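PDB 2WKX: N-acetylmuramoyl-L-alanine amidase AmiD from Escherichia coli, which is a zinc-dependent amidase that hydrolyses the link between N-acetylmuramoyl residues and L-amino acid residues in cell-wall glycopeptides. Local coordinates for residues 30-35 with 101-106; 34-39 with 159-164. All coordinates share one frame; numbering follows the deposited sequence.

Contact 1 (30-35 with 101-106); sequences KVLVIH and IGIELE. With ZN (zinc ion), chain B.
Strands 31-35 and 101-105 run parallel, Leu32 beside Ile101 through His35 beside Glu104, and their axes come within 4.9 Å at an angle of 20°. Five backbone hydrogen bonds, from Ile101 N to Val31 O at one end to Leu105 N to His35 O at the other, tie this neighbouring pair in the mixed sheet of the type 2 amidase domain, the fold shared with the peptidoglycan recognition proteins. One face is apolar: Leu32, Ile34, Ile101 and Ile103 lie on it, and Ile101 and Ile103 pack on helix 124-141. Leu32 CD1 touches both Ile101 CG2 and Ile103 CD1, each at 3.8 Å, and Ile34 CG2 meets Leu105 CD1 at 3.6 Å. Branched aliphatic residues suit these buried strands; the backbones of Leu32 and Ile34 turn the other way, to bond with Val149. The other face carries Val33, Gly102, His35 and the proton acceptor Glu104. Gly102, with no side chain, probably keeps the space beside the His35 imidazole uncrowded; the ring's NE2 is hydrogen-bonded to His84 while ND1 holds the zinc ion. Glu104 bends at its second torsion (chi2 -87°), which brings its carboxylate back against His35, OE1 lying 3.3 Å from His35 CB and the acid plane turned 22° from the ring. A glutamine here, an amide in place of the acid, would probably leave the site without its proton acceptor. At the ring's edge and in its plane, Ile103 O sits 3.5 Å from His35 CD2.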
loop_
_atom_site.group_PDB
_atom_site.type_symbol
_atom_site.label_atom_id
_atom_site.label_comp_id
_atom_site.label_asym_id
_atom_site.label_seq_id
_atom_site.Cartn_x
_atom_site.Cartn_y
_atom_site.Cartn_z
ATOM N N LYS A 30 1.984 -7.428 -4.259
ATOM C CA LYS A 30 2.393 -7.164 -5.650
ATOM C C LYS A 30 3.905 -7.247 -5.928
ATOM O O LYS A 30 4.322 -7.236 -7.097
ATOM C CB LYS A 30 1.955 -5.759 -6.037
ATOM C CG LYS A 30 0.458 -5.511 -5.843
ATOM C CD LYS A 30 0.144 -4.074 -6.128
ATOM C CE LYS A 30 -1.298 -3.810 -5.720
ATOM N NZ LYS A 30 -1.694 -2.452 -6.157
ATOM N N VAL A 31 4.707 -7.284 -4.868
ATOM C CA VAL A 31 6.168 -7.142 -4.997
ATOM C C VAL A 31 6.834 -8.181 -4.102
ATOM O O VAL A 31 6.338 -8.485 -3.009
ATOM C CB VAL A 31 6.646 -5.706 -4.623
ATOM C CG1 VAL A 31 8.185 -5.607 -4.598
ATOM C CG2 VAL A 31 6.019 -4.651 -5.593
ATOM N N LEU A 32 7.932 -8.752 -4.602
ATOM C CA LEU A 32 8.746 -9.673 -3.812
ATOM C C LEU A 32 10.120 -9.031 -3.670
ATOM O O LEU A 32 10.791 -8.773 -4.685
ATOM C CB LEU A 32 8.892 -11.016 -4.546
ATOM C CG LEU A 32 9.700 -12.145 -3.870
ATOM C CD1 LEU A 32 9.147 -12.472 -2.454
ATOM C CD2 LEU A 32 9.704 -13.416 -4.770
ATOM N N VAL A 33 10.537 -8.786 -2.426
ATOM C CA VAL A 33 11.803 -8.058 -2.184
ATOM C C VAL A 33 12.844 -9.039 -1.655
ATOM O O VAL A 33 12.588 -9.801 -0.682
ATOM C CB VAL A 33 11.644 -6.870 -1.193
ATOM C CG1 VAL A 33 12.982 -6.098 -1.066
ATOM C CG2 VAL A 33 10.469 -5.909 -1.604
ATOM N N ILE A 34 14.026 -9.011 -2.274
ATOM C CA ILE A 34 15.150 -9.865 -1.862
ATOM C C ILE A 34 16.176 -9.031 -1.072
ATOM O O ILE A 34 16.563 -7.915 -1.499
ATOM C CB ILE A 34 15.846 -10.570 -3.093
ATOM C CG1 ILE A 34 14.820 -11.224 -4.026
ATOM C CG2 ILE A 34 16.968 -11.559 -2.643
ATOM C CD1 ILE A 34 13.932 -12.350 -3.354
ATOM N N HIS A 35 16.592 -9.587 0.058
ATOM C CA HIS A 35 17.528 -8.961 0.997
ATOM C C HIS A 35 18.702 -9.897 1.294
ATOM O O HIS A 35 18.606 -11.124 1.113
ATOM C CB HIS A 35 16.848 -8.702 2.367
ATOM C CG HIS A 35 15.607 -7.864 2.314
ATOM N ND1 HIS A 35 15.635 -6.499 2.509
ATOM C CD2 HIS A 35 14.301 -8.200 2.144
ATOM C CE1 HIS A 35 14.404 -6.022 2.417
ATOM N NE2 HIS A 35 13.573 -7.035 2.217
ATOM N N ILE A 101 6.135 -9.086 -0.077
ATOM C CA ILE A 101 6.706 -10.164 0.736
ATOM C C ILE A 101 8.231 -9.956 0.755
ATOM O O ILE A 101 8.848 -9.620 -0.274
ATOM C CB ILE A 101 6.307 -11.561 0.182
ATOM C CG1 ILE A 101 4.810 -11.832 0.479
ATOM C CG2 ILE A 101 7.209 -12.668 0.770
ATOM C CD1 ILE A 101 4.286 -13.097 -0.163
ATOM N N GLY A 102 8.846 -10.132 1.924
ATOM C CA GLY A 102 10.281 -9.897 2.064
ATOM C C GLY A 102 10.961 -11.237 2.346
ATOM O O GLY A 102 10.555 -11.956 3.283
ATOM N N ILE A 103 11.970 -11.566 1.533
ATOM C CA ILE A 103 12.805 -12.774 1.742
ATOM C C ILE A 103 14.215 -12.335 2.163
ATOM O O ILE A 103 14.885 -11.590 1.431
ATOM C CB ILE A 103 12.876 -13.710 0.503
ATOM C CG1 ILE A 103 11.490 -14.308 0.192
ATOM C CG2 ILE A 103 13.911 -14.855 0.752
ATOM C CD1 ILE A 103 11.444 -15.131 -1.138
ATOM N N GLU A 104 14.641 -12.787 3.344
ATOM C CA GLU A 104 16.016 -12.536 3.805
ATOM C C GLU A 104 16.908 -13.746 3.501
ATOM O O GLU A 104 16.576 -14.900 3.863
ATOM C CB GLU A 104 16.052 -12.233 5.311
ATOM C CG GLU A 104 15.577 -10.811 5.672
ATOM C CD GLU A 104 16.689 -9.754 5.610
ATOM O OE1 GLU A 104 17.829 -10.059 5.209
ATOM O OE2 GLU A 104 16.433 -8.586 5.956
ATOM N N LEU A 105 18.028 -13.461 2.841
ATOM C CA LEU A 105 19.050 -14.456 2.558
ATOM C C LEU A 105 20.224 -14.286 3.513
ATOM O O LEU A 105 20.854 -13.229 3.545
ATOM C CB LEU A 105 19.513 -14.350 1.093
ATOM C CG LEU A 105 18.386 -14.401 0.040
ATOM C CD1 LEU A 105 19.006 -14.215 -1.342
ATOM C CD2 LEU A 105 17.606 -15.725 0.111
ATOM N N GLU A 106 20.524 -15.321 4.305
ATOM C CA GLU A 106 21.735 -15.255 5.117
ATOM C C GLU A 106 22.954 -15.111 4.181
ATOM O O GLU A 106 23.268 -16.027 3.405
ATOM C CB GLU A 106 21.881 -16.512 5.990
ATOM C CG GLU A 106 23.159 -16.434 6.838
ATOM C CD GLU A 106 23.603 -17.791 7.368
ATOM O OE1 GLU A 106 24.688 -17.830 7.966
ATOM O OE2 GLU A 106 22.880 -18.783 7.172
HETATM ZN ZN ZN B . 17.371 -5.295 2.818
#

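Contact 2 (34-39 with 159-164); sequences IHYTAD and KDDPGP. With ZN (zinc ion), chain B.
Tyr36 and His35, at the C-terminal end of strand 31-36 in the zinc site of this type 2 amidase, meet the loop 159-164 chiefly through Asp161, which binds zinc together with His35. From its CB, 3.3 Å from the centroid of the Tyr36 ring and 2° off the ring normal, Asp161 makes a CH-pi contact over the ring face. CG stands between the backbone N and the carbonyl carbon (chi1 56°), which swings the carboxylate past the tyrosine toward the metal. There OD1 binds the zinc ion at 1.9 Å and also accepts a weak hydrogen bond from Tyr36 N; the second oxygen, OD2, stays 3.0 Å from the zinc ion. A short acid suits the place, since it must reach the metal from a loop packed directly on the strand, and His151 joins His35 and Asp161 as a further ligand. A cis peptide bond leads into Pro162, whose compact ring sets CG 3.9 Å from Ile34 CG2. Tyr36, which probably binds substrate, offers a broad flat surface to the aspartate, while Trp110 and Phe119 also touch its side chain. At the edge of the tyrosine ring, in its plane, Pro162 O lies 3.4 Å from Tyr36 CD2.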
loop_
_atom_site.group_PDB
_atom_site.type_symbol
_atom_site.label_atom_id
_atom_site.label_comp_id
_atom_site.label_asym_id
_atom_site.label_seq_id
_atom_site.Cartn_x
_atom_site.Cartn_y
_atom_site.Cartn_z
ATOM N N ILE A 34 14.026 -9.011 -2.274
ATOM C CA ILE A 34 15.150 -9.865 -1.862
ATOM C C ILE A 34 16.176 -9.031 -1.072
ATOM O O ILE A 34 16.563 -7.915 -1.499
ATOM C CB ILE A 34 15.846 -10.570 -3.093
ATOM C CG1 ILE A 34 14.820 -11.224 -4.026
ATOM C CG2 ILE A 34 16.968 -11.559 -2.643
ATOM C CD1 ILE A 34 13.932 -12.350 -3.354
ATOM N N HIS A 35 16.592 -9.587 0.058
ATOM C CA HIS A 35 17.528 -8.961 0.997
ATOM C C HIS A 35 18.702 -9.897 1.294
ATOM O O HIS A 35 18.606 -11.124 1.113
ATOM C CB HIS A 35 16.848 -8.702 2.367
ATOM C CG HIS A 35 15.607 -7.864 2.314
ATOM N ND1 HIS A 35 15.635 -6.499 2.509
ATOM C CD2 HIS A 35 14.301 -8.200 2.144
ATOM C CE1 HIS A 35 14.404 -6.022 2.417
ATOM N NE2 HIS A 35 13.573 -7.035 2.217
ATOM N N TYR A 36 19.809 -9.330 1.770
ATOM C CA TYR A 36 20.744 -10.129 2.578
ATOM C C TYR A 36 20.716 -9.663 4.035
ATOM O O TYR A 36 20.354 -8.508 4.345
ATOM C CB TYR A 36 22.188 -10.191 2.023
ATOM C CG TYR A 36 22.900 -8.870 1.735
ATOM C CD1 TYR A 36 23.090 -7.895 2.724
ATOM C CD2 TYR A 36 23.430 -8.627 0.462
ATOM C CE1 TYR A 36 23.758 -6.680 2.448
ATOM C CE2 TYR A 36 24.117 -7.422 0.173
ATOM C CZ TYR A 36 24.266 -6.456 1.173
ATOM O OH TYR A 36 24.898 -5.263 0.895
ATOM N N THR A 37 21.097 -10.560 4.939
ATOM C CA THR A 37 21.001 -10.279 6.371
ATOM C C THR A 37 22.224 -9.528 6.898
ATOM O O THR A 37 22.150 -8.888 7.960
ATOM C CB THR A 37 20.893 -11.589 7.208
ATOM O OG1 THR A 37 22.050 -12.398 6.975
ATOM C CG2 THR A 37 19.628 -12.421 6.856
ATOM N N ALA A 38 23.345 -9.634 6.181
ATOM C CA ALA A 38 24.661 -9.168 6.680
ATOM C C ALA A 38 24.965 -9.711 8.098
ATOM O O ALA A 38 25.562 -9.010 8.927
ATOM C CB ALA A 38 24.728 -7.626 6.624
ATOM N N ASP A 39 24.569 -10.960 8.369
ATOM C CA ASP A 39 24.707 -11.558 9.704
ATOM C C ASP A 39 24.524 -13.076 9.642
ATOM O O ASP A 39 23.933 -13.589 8.693
ATOM C CB ASP A 39 23.676 -10.948 10.661
ATOM C CG ASP A 39 24.145 -10.916 12.120
ATOM O OD1 ASP A 39 25.206 -11.490 12.455
ATOM O OD2 ASP A 39 23.420 -10.312 12.944
ATOM N N LYS A 159 20.316 1.432 0.632
ATOM C CA LYS A 159 20.579 -0.013 0.635
ATOM C C LYS A 159 21.281 -0.491 -0.627
ATOM O O LYS A 159 21.056 0.076 -1.703
ATOM C CB LYS A 159 19.255 -0.794 0.769
ATOM C CG LYS A 159 18.489 -0.538 2.084
ATOM C CD LYS A 159 19.340 -1.063 3.269
ATOM C CE LYS A 159 18.638 -0.886 4.594
ATOM N NZ LYS A 159 19.454 -1.691 5.579
ATOM N N ASP A 160 22.077 -1.559 -0.472
ATOM C CA ASP A 160 22.764 -2.234 -1.583
ATOM C C ASP A 160 22.252 -3.662 -1.848
ATOM O O ASP A 160 22.567 -4.225 -2.897
ATOM C CB ASP A 160 24.271 -2.383 -1.276
ATOM C CG ASP A 160 25.048 -1.073 -1.385
ATOM O OD1 ASP A 160 24.495 -0.010 -1.754
ATOM O OD2 ASP A 160 26.259 -1.141 -1.084
ATOM N N ASP A 161 21.532 -4.242 -0.887
ATOM C CA ASP A 161 21.189 -5.678 -0.913
ATOM C C ASP A 161 20.173 -6.054 -1.989
ATOM O O ASP A 161 19.263 -5.262 -2.242
ATOM C CB ASP A 161 20.810 -6.221 0.493
ATOM C CG ASP A 161 19.652 -5.460 1.180
ATOM O OD1 ASP A 161 18.766 -6.143 1.754
ATOM O OD2 ASP A 161 19.621 -4.212 1.206
ATOM N N PRO A 162 20.295 -7.270 -2.592
ATOM C CA PRO A 162 21.296 -8.331 -2.293
ATOM C C PRO A 162 22.663 -8.171 -2.994
ATOM O O PRO A 162 23.503 -9.053 -2.864
ATOM C CB PRO A 162 20.594 -9.623 -2.745
ATOM C CG PRO A 162 19.728 -9.164 -3.933
ATOM C CD PRO A 162 19.309 -7.709 -3.600
ATOM N N GLY A 163 22.849 -7.052 -3.707
ATOM C CA GLY A 163 24.178 -6.708 -4.230
ATOM C C GLY A 163 24.573 -7.326 -5.561
ATOM O O GLY A 163 23.801 -8.091 -6.153
ATOM N N PRO A 164 25.779 -6.974 -6.047
ATOM C CA PRO A 164 26.197 -7.302 -7.422
ATOM C C PRO A 164 26.603 -8.766 -7.671
ATOM O O PRO A 164 26.931 -9.097 -8.820
ATOM C CB PRO A 164 27.380 -6.356 -7.660
ATOM C CG PRO A 164 28.022 -6.209 -6.282
ATOM C CD PRO A 164 26.806 -6.203 -5.320
HETATM ZN ZN ZN B . 17.371 -5.295 2.818
HETATM O O HOH W 1 23.044 -2.643 2.250
#

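How the contacts relate
Both contacts start from strand 31-36 and share Ile34 and His35, with centres 10 Å apart. Contact 1 pairs that strand with its neighbour 100-105 inside the mixed sheet; contact 2 lies at the strand's C-terminal end, where it meets the loop between helices 151-154 and 168-173. Along the chain, 100-105 comes well after 31-36 and 159-164 later still, so distant parts of the amidase domain converge on one zinc ion. The two contacts also touch directly: Thr37 N probably donates a hydrogen bond to Leu105 O at 3.0 Å. The sheet thereby brings the proton acceptor beside the metal, and the loop adds a zinc ligand and the transition-state stabiliser Lys159.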